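Local coordinates for protein 3-dehydroquinate dehydratase (Clostridium difficile, PDB 4H3D) that catalyses the cis-dehydration of 3-dehydroquinate to 3-dehydroshikimate through an imine intermediate, the third step of the chorismate pathway, at residues K32-E37 with K66-E71; T103-I108 with D115-E120; I175-Q180 with L186-A191. All coordinates share one frame; numbering follows the deposited sequence.

How the contacts relate
The three contacts come in series along the chain of one TIM barrel. Contact 1 pairs two outer helices, 31-41 and 62-76; contacts 2 and 3 each lay a helix against a strand of the parallel sheet, helix 98-110 on strand 116-120 and helix 182-199 on strand 172-177. Contacts 1 and 2 have centres about 17 Å apart and touch through a salt bridge from Lys66 to Glu107 and through Leu69 packed on Ile108. Contact 3 lies across the chain's centre from both, about 34 Å between centres from contact 1 and 26 Å from contact 2. Contact 1 thus joins neighbours in the outer layer, while contacts 2 and 3 seat helices on the barrel whose interior holds the Schiff-base lysine, Lys174.

Contact 1 (K32-E37 with K66-E71); sequences KDIIKE and KEVLYE
Helices 31-41 and 62-76 come together here through one face of each, with the CA atoms of Ile35 and Glu71 7.5 Å apart and those of Ile34 and Val68 8.0 Å apart. No hydrogen bond links 32-37 with 66-71; the join is made by side chains directed at the other helix. Ile34 and Val68 meet methyl to methyl, CG2 of Ile34 lying 3.7 Å from CG1 of Val68. The same valine methyl also reaches the far end of the isoleucine, with CD1 of Ile34 3.9 Å from CG1 of Val68. With chi1 at 175°, CG1 is swung opposite the backbone N of Val68, and it is this methyl that meets both arms of Ile34. The next residue, Ile35, crosses Glu71, about a turn on from Val68, at about a right angle: its CD1 sits 3.8 Å from CB of Glu71, against the root of the glutamate. Further out, the chain of Glu71 runs extended past the isoleucine, and its OE1 passes 3.9 Å from CG1 of Ile35. The carboxylate forms a salt bridge with Lys31, at the start of the first helix. These are successive outer helices of a TIM barrel, side by side over strands 21-26 and 48-52: Ile34 and Val68 both rest on Trp51, a residue of the 3-dehydroquinate site, and on Phe56, and Ile34 also touches Ile26.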
ATOM      1  N   LYS B  32       2.842 -27.524  23.403  1.00 36.30           N
ATOM      2  CA  LYS B  32       3.833 -27.957  22.428  1.00 38.04           C
ATOM      3  C   LYS B  32       3.803 -27.083  21.163  1.00 36.62           C
ATOM      4  O   LYS B  32       4.841 -26.609  20.701  1.00 36.32           O
ATOM      5  CB  LYS B  32       3.586 -29.421  22.057  1.00 40.74           C
ATOM      6  CG  LYS B  32       4.489 -29.959  20.969  1.00 47.33           C
ATOM      7  CD  LYS B  32       4.125 -31.396  20.586  1.00 53.35           C
ATOM      8  CE  LYS B  32       4.977 -31.882  19.416  1.00 58.61           C
ATOM      9  NZ  LYS B  32       4.640 -33.279  19.003  1.00 65.26           N
ATOM     10  N   ASP B  33       2.608 -26.871  20.625  1.00 35.56           N
ATOM     11  CA  ASP B  33       2.437 -26.106  19.390  1.00 35.59           C
ATOM     12  C   ASP B  33       2.800 -24.621  19.576  1.00 33.35           C
ATOM     13  O   ASP B  33       3.427 -24.019  18.707  1.00 34.62           O
ATOM     14  CB  ASP B  33       1.003 -26.266  18.857  1.00 35.04           C
ATOM     15  CG  ASP B  33       0.700 -27.706  18.373  1.00 42.05           C
ATOM     16  OD1 ASP B  33       1.603 -28.565  18.425  1.00 38.96           O
ATOM     17  OD2 ASP B  33      -0.444 -27.971  17.948  1.00 42.66           O
ATOM     18  N   ILE B  34       2.412 -24.057  20.718  1.00 31.20           N
ATOM     19  CA  ILE B  34       2.722 -22.661  21.069  1.00 30.32           C
ATOM     20  C   ILE B  34       4.240 -22.435  21.099  1.00 31.75           C
ATOM     21  O   ILE B  34       4.754 -21.479  20.505  1.00 31.26           O
ATOM     22  CB  ILE B  34       2.073 -22.304  22.428  1.00 29.12           C
ATOM     23  CG1 ILE B  34       0.552 -22.214  22.251  1.00 29.49           C
ATOM     24  CG2 ILE B  34       2.606 -20.981  22.986  1.00 26.38           C
ATOM     25  CD1 ILE B  34      -0.219 -22.155  23.535  1.00 28.85           C
ATOM     26  N   ILE B  35       4.955 -23.332  21.766  1.00 33.58           N
ATOM     27  CA  ILE B  35       6.408 -23.224  21.855  1.00 35.84           C
ATOM     28  C   ILE B  35       7.042 -23.417  20.483  1.00 38.00           C
ATOM     29  O   ILE B  35       7.995 -22.722  20.135  1.00 38.93           O
ATOM     30  CB  ILE B  35       6.996 -24.236  22.881  1.00 38.20           C
ATOM     31  CG1 ILE B  35       6.462 -23.926  24.289  1.00 38.48           C
ATOM     32  CG2 ILE B  35       8.522 -24.202  22.863  1.00 39.40           C
ATOM     33  CD1 ILE B  35       6.630 -22.464  24.716  1.00 43.29           C
ATOM     34  N   LYS B  36       6.502 -24.351  19.700  1.00 39.41           N
ATOM     35  CA  LYS B  36       6.993 -24.599  18.346  1.00 40.89           C
ATOM     36  C   LYS B  36       6.837 -23.314  17.521  1.00 39.65           C
ATOM     37  O   LYS B  36       7.766 -22.903  16.812  1.00 39.02           O
ATOM     38  CB  LYS B  36       6.230 -25.767  17.705  1.00 42.96           C
ATOM     39  CG  LYS B  36       6.881 -26.373  16.463  1.00 50.52           C
ATOM     40  CD  LYS B  36       6.787 -25.465  15.241  1.00 56.79           C
ATOM     41  CE  LYS B  36       7.413 -26.106  14.003  1.00 62.16           C
ATOM     42  NZ  LYS B  36       6.760 -27.409  13.656  1.00 66.67           N
ATOM     43  N   GLU B  37       5.674 -22.674  17.627  1.00 37.00           N
ATOM     44  CA  GLU B  37       5.444 -21.401  16.933  1.00 37.70           C
ATOM     45  C   GLU B  37       6.425 -20.335  17.423  1.00 36.92           C
ATOM     46  O   GLU B  37       6.983 -19.595  16.629  1.00 37.78           O
ATOM     47  CB  GLU B  37       4.007 -20.899  17.143  1.00 37.17           C
ATOM     48  CG  GLU B  37       2.935 -21.597  16.337  1.00 39.59           C
ATOM     49  CD  GLU B  37       1.538 -21.141  16.766  1.00 45.24           C
ATOM     50  OE1 GLU B  37       0.919 -20.285  16.069  1.00 39.67           O
ATOM     51  OE2 GLU B  37       1.089 -21.592  17.843  1.00 47.88           O
ATOM     52  N   LYS B  66      -0.404 -20.008  32.922  1.00 24.01           N
ATOM     53  CA  LYS B  66       0.872 -19.501  33.463  1.00 24.72           C
ATOM     54  C   LYS B  66       2.062 -20.383  33.066  1.00 24.45           C
ATOM     55  O   LYS B  66       3.128 -19.864  32.739  1.00 24.48           O
ATOM     56  CB  LYS B  66       0.817 -19.338  34.978  1.00 25.83           C
ATOM     57  CG  LYS B  66      -0.033 -18.135  35.456  1.00 25.26           C
ATOM     58  CD  LYS B  66       0.038 -18.010  36.984  1.00 29.67           C
ATOM     59  CE  LYS B  66      -0.861 -16.920  37.503  1.00 31.83           C
ATOM     60  NZ  LYS B  66      -0.849 -16.855  38.987  1.00 34.07           N
ATOM     61  N   GLU B  67       1.866 -21.699  33.096  0.50 25.47           N
ATOM     62  CA  GLU B  67       2.914 -22.653  32.721  0.50 27.18           C
ATOM     63  C   GLU B  67       3.431 -22.377  31.308  0.50 26.63           C
ATOM     64  O   GLU B  67       4.642 -22.347  31.077  0.50 26.25           O
ATOM     65  CB  GLU B  67       2.395 -24.103  32.810  0.50 28.52           C
ATOM     66  CG  GLU B  67       2.077 -24.589  34.215  0.50 30.78           C
ATOM     67  CD  GLU B  67       1.569 -26.034  34.241  0.50 31.42           C
ATOM     68  OE1 GLU B  67       1.846 -26.788  33.286  0.50 34.39           O
ATOM     69  OE2 GLU B  67       0.920 -26.419  35.225  0.50 26.46           O
ATOM     70  N   VAL B  68       2.510 -22.170  30.368  1.00 25.50           N
ATOM     71  CA  VAL B  68       2.883 -21.877  28.979  1.00 25.75           C
ATOM     72  C   VAL B  68       3.610 -20.537  28.912  1.00 25.57           C
ATOM     73  O   VAL B  68       4.657 -20.407  28.272  1.00 25.69           O
ATOM     74  CB  VAL B  68       1.658 -21.859  28.044  1.00 25.57           C
ATOM     75  CG1 VAL B  68       2.064 -21.421  26.641  1.00 27.72           C
ATOM     76  CG2 VAL B  68       1.009 -23.220  28.014  1.00 25.60           C
ATOM     77  N   LEU B  69       3.075 -19.554  29.610  1.00 24.01           N
ATOM     78  CA  LEU B  69       3.673 -18.224  29.634  1.00 24.50           C
ATOM     79  C   LEU B  69       5.139 -18.267  30.101  1.00 27.62           C
ATOM     80  O   LEU B  69       5.991 -17.589  29.505  1.00 24.86           O
ATOM     81  CB  LEU B  69       2.864 -17.318  30.536  1.00 23.85           C
ATOM     82  CG  LEU B  69       3.256 -15.855  30.584  1.00 26.51           C
ATOM     83  CD1 LEU B  69       3.224 -15.255  29.180  1.00 28.73           C
ATOM     84  CD2 LEU B  69       2.324 -15.106  31.549  1.00 25.71           C
ATOM     85  N   TYR B  70       5.416 -19.062  31.155  1.00 29.57           N
ATOM     86  CA  TYR B  70       6.792 -19.229  31.682  1.00 33.11           C
ATOM     87  C   TYR B  70       7.719 -19.712  30.602  1.00 30.85           C
ATOM     88  O   TYR B  70       8.786 -19.145  30.390  1.00 30.37           O
ATOM     89  CB  TYR B  70       6.920 -20.312  32.783  1.00 35.68           C
ATOM     90  CG  TYR B  70       6.004 -20.291  33.971  1.00 42.01           C
ATOM     91  CD1 TYR B  70       5.396 -19.119  34.416  1.00 47.13           C
ATOM     92  CD2 TYR B  70       5.847 -21.471  34.746  1.00 49.71           C
ATOM     93  CE1 TYR B  70       4.571 -19.138  35.554  1.00 50.27           C
ATOM     94  CE2 TYR B  70       5.057 -21.497  35.866  1.00 51.04           C
ATOM     95  CZ  TYR B  70       4.416 -20.339  36.278  1.00 51.34           C
ATOM     96  OH  TYR B  70       3.633 -20.391  37.400  1.00 45.66           O
ATOM     97  N   GLU B  71       7.331 -20.812  29.962  1.00 30.07           N
ATOM     98  CA  GLU B  71       8.142 -21.399  28.911  1.00 34.26           C
ATOM     99  C   GLU B  71       8.307 -20.469  27.726  1.00 33.47           C
ATOM    100  O   GLU B  71       9.404 -20.271  27.238  1.00 33.30           O
ATOM    101  CB  GLU B  71       7.556 -22.722  28.442  1.00 35.53           C
ATOM    102  CG  GLU B  71       7.664 -23.809  29.466  1.00 46.44           C
ATOM    103  CD  GLU B  71       7.514 -25.197  28.873  1.00 55.93           C
ATOM    104  OE1 GLU B  71       7.823 -25.364  27.665  1.00 60.55           O
ATOM    105  OE2 GLU B  71       7.116 -26.120  29.619  1.00 58.31           O
TER

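Contact 2 (T103-I108 with D115-E120); sequences TLNKEI and DLIDVE
Asn105 reaches from helix 98-110 to the base of the Ile117 side chain, its OD1 coming 4.2 Å from CB of the isoleucine. The CA atoms of this pair are 7.4 Å apart, the nearest between 103-108 and 115-120, and both residues point toward the other segment. No direct hydrogen bond crosses the contact. A water does the polar work instead: it stands 2.7 Å from OD1 of Asn105 and 2.7 Å from the backbone O of Asp118, in position to donate to each, although other acceptors nearby may compete for its protons. In this way a polar helix residue is tied to the strand's main chain while Ile117 lies alongside the amide. The side chain of Asp118 points away from the helix, into the barrel, where it forms a salt bridge with Arg86, a substrate-binding residue, and a hydrogen bond with Ser145. Phe83 of strand 81-84 touches Asn105, and Val131 of helix 125-137 touches both Asn105 and Ile117. Strand 81-84, helix 98-110 and strand 116-120 make up one beta-alpha-beta unit of the TIM barrel, its helix packed on the outside of the sheet and Asp118 facing the active site.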
ATOM      1  N   THR B 103     -10.375 -11.785  35.601  1.00 23.00           N
ATOM      2  CA  THR B 103      -9.392 -12.530  36.400  1.00 25.35           C
ATOM      3  C   THR B 103      -8.191 -12.961  35.569  1.00 24.02           C
ATOM      4  O   THR B 103      -7.046 -12.787  35.990  1.00 24.86           O
ATOM      5  CB  THR B 103     -10.029 -13.790  37.042  1.00 27.00           C
ATOM      6  OG1 THR B 103     -11.110 -13.394  37.883  1.00 30.63           O
ATOM      7  CG2 THR B 103      -8.996 -14.559  37.879  1.00 28.57           C
ATOM      8  N   LEU B 104      -8.445 -13.537  34.399  1.00 22.85           N
ATOM      9  CA  LEU B 104      -7.354 -13.972  33.520  1.00 22.20           C
ATOM     10  C   LEU B 104      -6.395 -12.815  33.213  1.00 22.96           C
ATOM     11  O   LEU B 104      -5.181 -12.924  33.410  1.00 21.43           O
ATOM     12  CB  LEU B 104      -7.917 -14.531  32.222  1.00 22.75           C
ATOM     13  CG  LEU B 104      -6.939 -15.004  31.147  1.00 20.69           C
ATOM     14  CD1 LEU B 104      -6.053 -16.156  31.647  1.00 20.02           C
ATOM     15  CD2 LEU B 104      -7.710 -15.417  29.919  1.00 18.88           C
ATOM     16  N   ASN B 105      -6.933 -11.704  32.722  1.00 22.72           N
ATOM     17  CA  ASN B 105      -6.082 -10.573  32.392  1.00 22.05           C
ATOM     18  C   ASN B 105      -5.336  -9.976  33.586  1.00 22.17           C
ATOM     19  O   ASN B 105      -4.186  -9.560  33.461  1.00 21.25           O
ATOM     20  CB  ASN B 105      -6.881  -9.511  31.675  1.00 22.48           C
ATOM     21  CG  ASN B 105      -7.090  -9.842  30.225  1.00 24.43           C
ATOM     22  OD1 ASN B 105      -6.129  -9.960  29.468  1.00 21.51           O
ATOM     23  ND2 ASN B 105      -8.350  -9.990  29.821  1.00 21.35           N
ATOM     24  N   LYS B 106      -5.994  -9.916  34.734  1.00 22.00           N
ATOM     25  CA  LYS B 106      -5.357  -9.383  35.926  1.00 23.53           C
ATOM     26  C   LYS B 106      -4.252 -10.308  36.404  1.00 24.64           C
ATOM     27  O   LYS B 106      -3.152  -9.870  36.684  1.00 24.92           O
ATOM     28  CB  LYS B 106      -6.395  -9.158  37.023  1.00 23.06           C
ATOM     29  CG  LYS B 106      -7.340  -8.000  36.713  1.00 25.74           C
ATOM     30  CD  LYS B 106      -8.317  -7.733  37.856  1.00 31.20           C
ATOM     31  CE  LYS B 106      -7.653  -7.134  39.076  1.00 35.24           C
ATOM     32  NZ  LYS B 106      -8.593  -7.130  40.253  1.00 38.89           N
ATOM     33  N   GLU B 107      -4.545 -11.598  36.476  1.00 24.12           N
ATOM     34  CA  GLU B 107      -3.566 -12.560  36.949  1.00 27.70           C
ATOM     35  C   GLU B 107      -2.355 -12.621  36.052  1.00 26.70           C
ATOM     36  O   GLU B 107      -1.224 -12.739  36.538  1.00 25.33           O
ATOM     37  CB  GLU B 107      -4.190 -13.956  37.062  1.00 29.82           C
ATOM     38  CG  GLU B 107      -5.065 -14.123  38.265  1.00 37.46           C
ATOM     39  CD  GLU B 107      -4.262 -14.200  39.547  1.00 47.72           C
ATOM     40  OE1 GLU B 107      -3.170 -14.827  39.543  1.00 50.82           O
ATOM     41  OE2 GLU B 107      -4.725 -13.641  40.561  1.00 56.62           O
ATOM     42  N   ILE B 108      -2.574 -12.548  34.741  1.00 25.04           N
ATOM     43  CA  ILE B 108      -1.470 -12.618  33.816  1.00 23.61           C
ATOM     44  C   ILE B 108      -0.659 -11.323  33.867  1.00 23.44           C
ATOM     45  O   ILE B 108       0.573 -11.374  33.796  1.00 22.02           O
ATOM     46  CB  ILE B 108      -1.927 -12.981  32.375  1.00 24.83           C
ATOM     47  CG1 ILE B 108      -2.536 -14.379  32.367  1.00 25.34           C
ATOM     48  CG2 ILE B 108      -0.750 -12.927  31.390  1.00 19.06           C
ATOM     49  CD1 ILE B 108      -1.707 -15.433  33.075  1.00 28.81           C
ATOM     50  N   ASP B 115       4.147  -7.725  28.428  1.00 24.57           N
ATOM     51  CA  ASP B 115       4.470  -6.315  28.254  1.00 25.76           C
ATOM     52  C   ASP B 115       3.250  -5.477  27.904  1.00 23.96           C
ATOM     53  O   ASP B 115       3.203  -4.278  28.233  1.00 22.62           O
ATOM     54  CB  ASP B 115       5.539  -6.195  27.185  1.00 26.09           C
ATOM     55  CG  ASP B 115       6.777  -6.940  27.561  1.00 30.55           C
ATOM     56  OD1 ASP B 115       7.427  -6.524  28.539  1.00 33.34           O
ATOM     57  OD2 ASP B 115       7.094  -7.952  26.908  1.00 26.29           O
ATOM     58  N   LEU B 116       2.294  -6.107  27.213  1.00 21.22           N
ATOM     59  CA  LEU B 116       1.014  -5.493  26.847  1.00 21.69           C
ATOM     60  C   LEU B 116      -0.104  -6.512  26.954  1.00 20.34           C
ATOM     61  O   LEU B 116       0.125  -7.716  26.852  1.00 19.51           O
ATOM     62  CB  LEU B 116       0.991  -4.999  25.386  1.00 21.81           C
ATOM     63  CG  LEU B 116       2.186  -4.258  24.804  1.00 26.35           C
ATOM     64  CD1 LEU B 116       3.174  -5.246  24.172  1.00 23.24           C
ATOM     65  CD2 LEU B 116       1.729  -3.271  23.756  1.00 26.41           C
ATOM     66  N   ILE B 117      -1.318  -6.014  27.147  1.00 20.71           N
ATOM     67  CA  ILE B 117      -2.512  -6.839  27.103  1.00 20.54           C
ATOM     68  C   ILE B 117      -3.524  -6.131  26.228  1.00 20.65           C
ATOM     69  O   ILE B 117      -3.504  -4.907  26.135  1.00 20.02           O
ATOM     70  CB  ILE B 117      -3.161  -7.109  28.503  1.00 19.94           C
ATOM     71  CG1 ILE B 117      -3.478  -5.793  29.236  1.00 21.33           C
ATOM     72  CG2 ILE B 117      -2.265  -7.976  29.324  1.00 22.57           C
ATOM     73  CD1 ILE B 117      -4.355  -5.985  30.525  1.00 22.20           C
ATOM     74  N   ASP B 118      -4.400  -6.905  25.596  1.00 19.71           N
ATOM     75  CA  ASP B 118      -5.458  -6.345  24.746  1.00 23.38           C
ATOM     76  C   ASP B 118      -6.792  -6.554  25.453  1.00 23.55           C
ATOM     77  O   ASP B 118      -7.172  -7.694  25.748  1.00 27.72           O
ATOM     78  CB  ASP B 118      -5.426  -7.000  23.345  1.00 25.07           C
ATOM     79  CG  ASP B 118      -6.603  -6.574  22.434  1.00 27.77           C
ATOM     80  OD1 ASP B 118      -7.760  -6.613  22.894  1.00 24.21           O
ATOM     81  OD2 ASP B 118      -6.372  -6.283  21.231  1.00 27.02           O
ATOM     82  N   VAL B 119      -7.471  -5.449  25.774  1.00 22.43           N
ATOM     83  CA  VAL B 119      -8.781  -5.517  26.404  1.00 22.86           C
ATOM     84  C   VAL B 119      -9.828  -4.890  25.457  1.00 21.87           C
ATOM     85  O   VAL B 119      -9.587  -3.871  24.839  1.00 21.85           O
ATOM     86  CB  VAL B 119      -8.792  -4.851  27.811  1.00 23.33           C
ATOM     87  CG1 VAL B 119      -7.666  -5.439  28.684  1.00 29.41           C
ATOM     88  CG2 VAL B 119      -8.639  -3.389  27.721  1.00 26.57           C
ATOM     89  N   GLU B 120     -10.989  -5.513  25.363  1.00 21.29           N
ATOM     90  CA  GLU B 120     -12.030  -5.077  24.438  1.00 20.30           C
ATOM     91  C   GLU B 120     -12.935  -3.973  24.992  1.00 20.74           C
ATOM     92  O   GLU B 120     -13.503  -4.123  26.074  1.00 20.76           O
ATOM     93  CB  GLU B 120     -12.863  -6.297  24.044  1.00 20.87           C
ATOM     94  CG  GLU B 120     -12.095  -7.259  23.214  1.00 24.18           C
ATOM     95  CD  GLU B 120     -12.683  -8.658  23.211  1.00 31.71           C
ATOM     96  OE1 GLU B 120     -13.715  -8.881  23.886  1.00 33.75           O
ATOM     97  OE2 GLU B 120     -12.098  -9.531  22.545  1.00 24.55           O
TER
HETATM   98  O   HOH W   1      -7.055 -10.161  26.899  1.00 21.28           O

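Contact 3 (I175-Q180 with L186-A191); sequences IAVMPQ and LVLLEA
Apolar contact accounts for the whole join between 175-180 and 186-191, and Leu188 is the helix residue that makes it. Its closest partner is Val177: CD2 of Leu188 lies 3.8 Å from CG2 of Val177, and the leucine's CG is 3.9 Å from that same valine methyl. A single branch of Val177 therefore lies along one side of the leucine, beside CD2, CG and CB, the two side chains meeting at a slant. The leucine arrives there with CG anti to the backbone N (chi1 -179°). Ile175, two residues back on the same face of the strand, adds a looser touch, its CG2 4.5 Å from CD2 of Leu188.

Hydrogen bonds are local to each element or lead to neighbours: the helix carries its own backbone bonds, such as Glu190 N to Leu186 O, while the backbones of Ile175 and Val177 are hydrogen-bonded to Met207 of strand 205-208.

Strand 172-177, helix 182-199 and strand 205-208 form a beta-alpha-beta unit of the barrel, and Leu188 also touches Thr206 on the last of these. Ile175 packs against Ile158 and Leu162 of helix 155-167, and on the helix's outer side Glu190 forms a salt bridge with Lys183 of the second subunit.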
ATOM      1  N   ILE B 175      -8.485  -0.285  16.412  1.00 18.67           N
ATOM      2  CA  ILE B 175      -9.743  -0.556  15.745  1.00 19.47           C
ATOM      3  C   ILE B 175      -9.531  -1.297  14.455  1.00 19.52           C
ATOM      4  O   ILE B 175      -8.609  -1.007  13.686  1.00 21.63           O
ATOM      5  CB  ILE B 175     -10.646   0.717  15.552  1.00 21.71           C
ATOM      6  CG1 ILE B 175     -12.084   0.286  15.253  1.00 25.16           C
ATOM      7  CG2 ILE B 175     -10.115   1.645  14.468  1.00 20.80           C
ATOM      8  CD1 ILE B 175     -13.093   1.407  15.331  1.00 23.25           C
ATOM      9  N   ALA B 176     -10.349  -2.320  14.261  1.00 17.81           N
ATOM     10  CA  ALA B 176     -10.320  -3.141  13.048  1.00 18.26           C
ATOM     11  C   ALA B 176     -11.746  -3.180  12.479  1.00 17.62           C
ATOM     12  O   ALA B 176     -12.695  -3.532  13.191  1.00 19.43           O
ATOM     13  CB  ALA B 176      -9.824  -4.555  13.362  1.00 17.28           C
ATOM     14  N   VAL B 177     -11.888  -2.829  11.206  1.00 18.01           N
ATOM     15  CA  VAL B 177     -13.199  -2.747  10.561  1.00 19.85           C
ATOM     16  C   VAL B 177     -13.210  -3.505   9.236  1.00 21.25           C
ATOM     17  O   VAL B 177     -12.156  -3.792   8.664  1.00 22.86           O
ATOM     18  CB  VAL B 177     -13.614  -1.278  10.338  1.00 19.90           C
ATOM     19  CG1 VAL B 177     -13.716  -0.555  11.698  1.00 20.94           C
ATOM     20  CG2 VAL B 177     -12.625  -0.552   9.407  1.00 19.79           C
ATOM     21  N   MET B 178     -14.406  -3.829   8.755  1.00 21.07           N
ATOM     22  CA  MET B 178     -14.551  -4.609   7.535  1.00 21.31           C
ATOM     23  C   MET B 178     -15.070  -3.722   6.396  1.00 21.69           C
ATOM     24  O   MET B 178     -16.162  -3.154   6.500  1.00 22.83           O
ATOM     25  CB  MET B 178     -15.530  -5.767   7.766  1.00 23.16           C
ATOM     26  CG  MET B 178     -15.694  -6.722   6.560  1.00 23.72           C
ATOM     27  SD  MET B 178     -14.148  -7.624   6.208  1.00 32.67           S
ATOM     28  CE  MET B 178     -13.993  -8.679   7.648  1.00 27.91           C
ATOM     29  N   PRO B 179     -14.305  -3.611   5.292  1.00 21.09           N
ATOM     30  CA  PRO B 179     -14.849  -2.801   4.209  1.00 22.78           C
ATOM     31  C   PRO B 179     -15.898  -3.559   3.415  1.00 24.99           C
ATOM     32  O   PRO B 179     -15.768  -4.762   3.236  1.00 23.99           O
ATOM     33  CB  PRO B 179     -13.629  -2.546   3.313  1.00 24.46           C
ATOM     34  CG  PRO B 179     -12.791  -3.768   3.479  1.00 22.60           C
ATOM     35  CD  PRO B 179     -13.001  -4.217   4.930  1.00 23.20           C
ATOM     36  N   GLN B 180     -16.923  -2.847   2.958  1.00 25.53           N
ATOM     37  CA  GLN B 180     -17.932  -3.406   2.080  1.00 26.92           C
ATOM     38  C   GLN B 180     -17.599  -2.981   0.638  1.00 27.66           C
ATOM     39  O   GLN B 180     -18.131  -3.532  -0.331  1.00 27.30           O
ATOM     40  CB  GLN B 180     -19.311  -2.913   2.483  1.00 27.73           C
ATOM     41  CG  GLN B 180     -19.736  -3.364   3.878  1.00 29.28           C
ATOM     42  CD  GLN B 180     -21.112  -2.871   4.270  1.00 32.64           C
ATOM     43  OE1 GLN B 180     -21.747  -2.108   3.539  1.00 38.65           O
ATOM     44  NE2 GLN B 180     -21.580  -3.296   5.443  1.00 35.22           N
ATOM     45  N   LEU B 186     -10.635   3.473   2.205  1.00 22.49           N
ATOM     46  CA  LEU B 186     -10.158   4.849   2.252  1.00 23.22           C
ATOM     47  C   LEU B 186     -10.712   5.599   3.479  1.00 23.16           C
ATOM     48  O   LEU B 186     -10.012   6.412   4.085  1.00 25.01           O
ATOM     49  CB  LEU B 186     -10.481   5.588   0.933  1.00 24.12           C
ATOM     50  CG  LEU B 186      -9.870   4.969  -0.349  1.00 26.14           C
ATOM     51  CD1 LEU B 186     -10.234   5.776  -1.579  1.00 22.52           C
ATOM     52  CD2 LEU B 186      -8.349   4.852  -0.236  1.00 25.76           C
ATOM     53  N   VAL B 187     -11.955   5.321   3.859  1.00 24.24           N
ATOM     54  CA  VAL B 187     -12.547   5.951   5.071  1.00 23.39           C
ATOM     55  C   VAL B 187     -11.753   5.583   6.333  1.00 22.19           C
ATOM     56  O   VAL B 187     -11.431   6.457   7.181  1.00 22.29           O
ATOM     57  CB  VAL B 187     -14.028   5.551   5.231  1.00 24.42           C
ATOM     58  CG1 VAL B 187     -14.567   5.956   6.628  1.00 21.65           C
ATOM     59  CG2 VAL B 187     -14.880   6.158   4.074  1.00 28.59           C
ATOM     60  N   LEU B 188     -11.414   4.305   6.458  1.00 20.14           N
ATOM     61  CA  LEU B 188     -10.592   3.830   7.574  1.00 19.57           C
ATOM     62  C   LEU B 188      -9.265   4.592   7.600  1.00 19.14           C
ATOM     63  O   LEU B 188      -8.834   5.094   8.666  1.00 20.53           O
ATOM     64  CB  LEU B 188     -10.360   2.301   7.475  1.00 17.78           C
ATOM     65  CG  LEU B 188      -9.544   1.610   8.583  1.00 18.70           C
ATOM     66  CD1 LEU B 188      -8.020   1.773   8.395  1.00 16.51           C
ATOM     67  CD2 LEU B 188      -9.990   2.077  10.001  1.00 16.95           C
ATOM     68  N   LEU B 189      -8.638   4.733   6.430  1.00 21.03           N
ATOM     69  CA  LEU B 189      -7.376   5.482   6.333  1.00 18.98           C
ATOM     70  C   LEU B 189      -7.561   6.975   6.633  1.00 18.95           C
ATOM     71  O   LEU B 189      -6.716   7.591   7.295  1.00 20.52           O
ATOM     72  CB  LEU B 189      -6.719   5.279   4.957  1.00 23.03           C
ATOM     73  CG  LEU B 189      -6.193   3.863   4.659  1.00 24.28           C
ATOM     74  CD1 LEU B 189      -5.578   3.822   3.250  1.00 24.64           C
ATOM     75  CD2 LEU B 189      -5.168   3.408   5.709  1.00 23.87           C
ATOM     76  N   GLU B 190      -8.658   7.554   6.158  1.00 20.14           N
ATOM     77  CA  GLU B 190      -8.978   8.969   6.431  1.00 21.72           C
ATOM     78  C   GLU B 190      -9.197   9.226   7.941  1.00 21.82           C
ATOM     79  O   GLU B 190      -8.706  10.224   8.503  1.00 22.41           O
ATOM     80  CB  GLU B 190     -10.238   9.392   5.660  1.00 25.27           C
ATOM     81  CG  GLU B 190     -10.575  10.897   5.819  1.00 28.35           C
ATOM     82  CD  GLU B 190     -11.936  11.274   5.243  1.00 39.06           C
ATOM     83  OE1 GLU B 190     -12.203  12.493   5.110  1.00 36.11           O
ATOM     84  OE2 GLU B 190     -12.746  10.356   4.953  1.00 41.08           O
ATOM     85  N   ALA B 191      -9.947   8.332   8.573  1.00 22.02           N
ATOM     86  CA  ALA B 191     -10.212   8.392  10.010  1.00 22.01           C
ATOM     87  C   ALA B 191      -8.913   8.252  10.784  1.00 21.24           C
ATOM     88  O   ALA B 191      -8.666   8.992  11.732  1.00 21.23           O
ATOM     89  CB  ALA B 191     -11.199   7.296  10.410  1.00 23.10           C
TER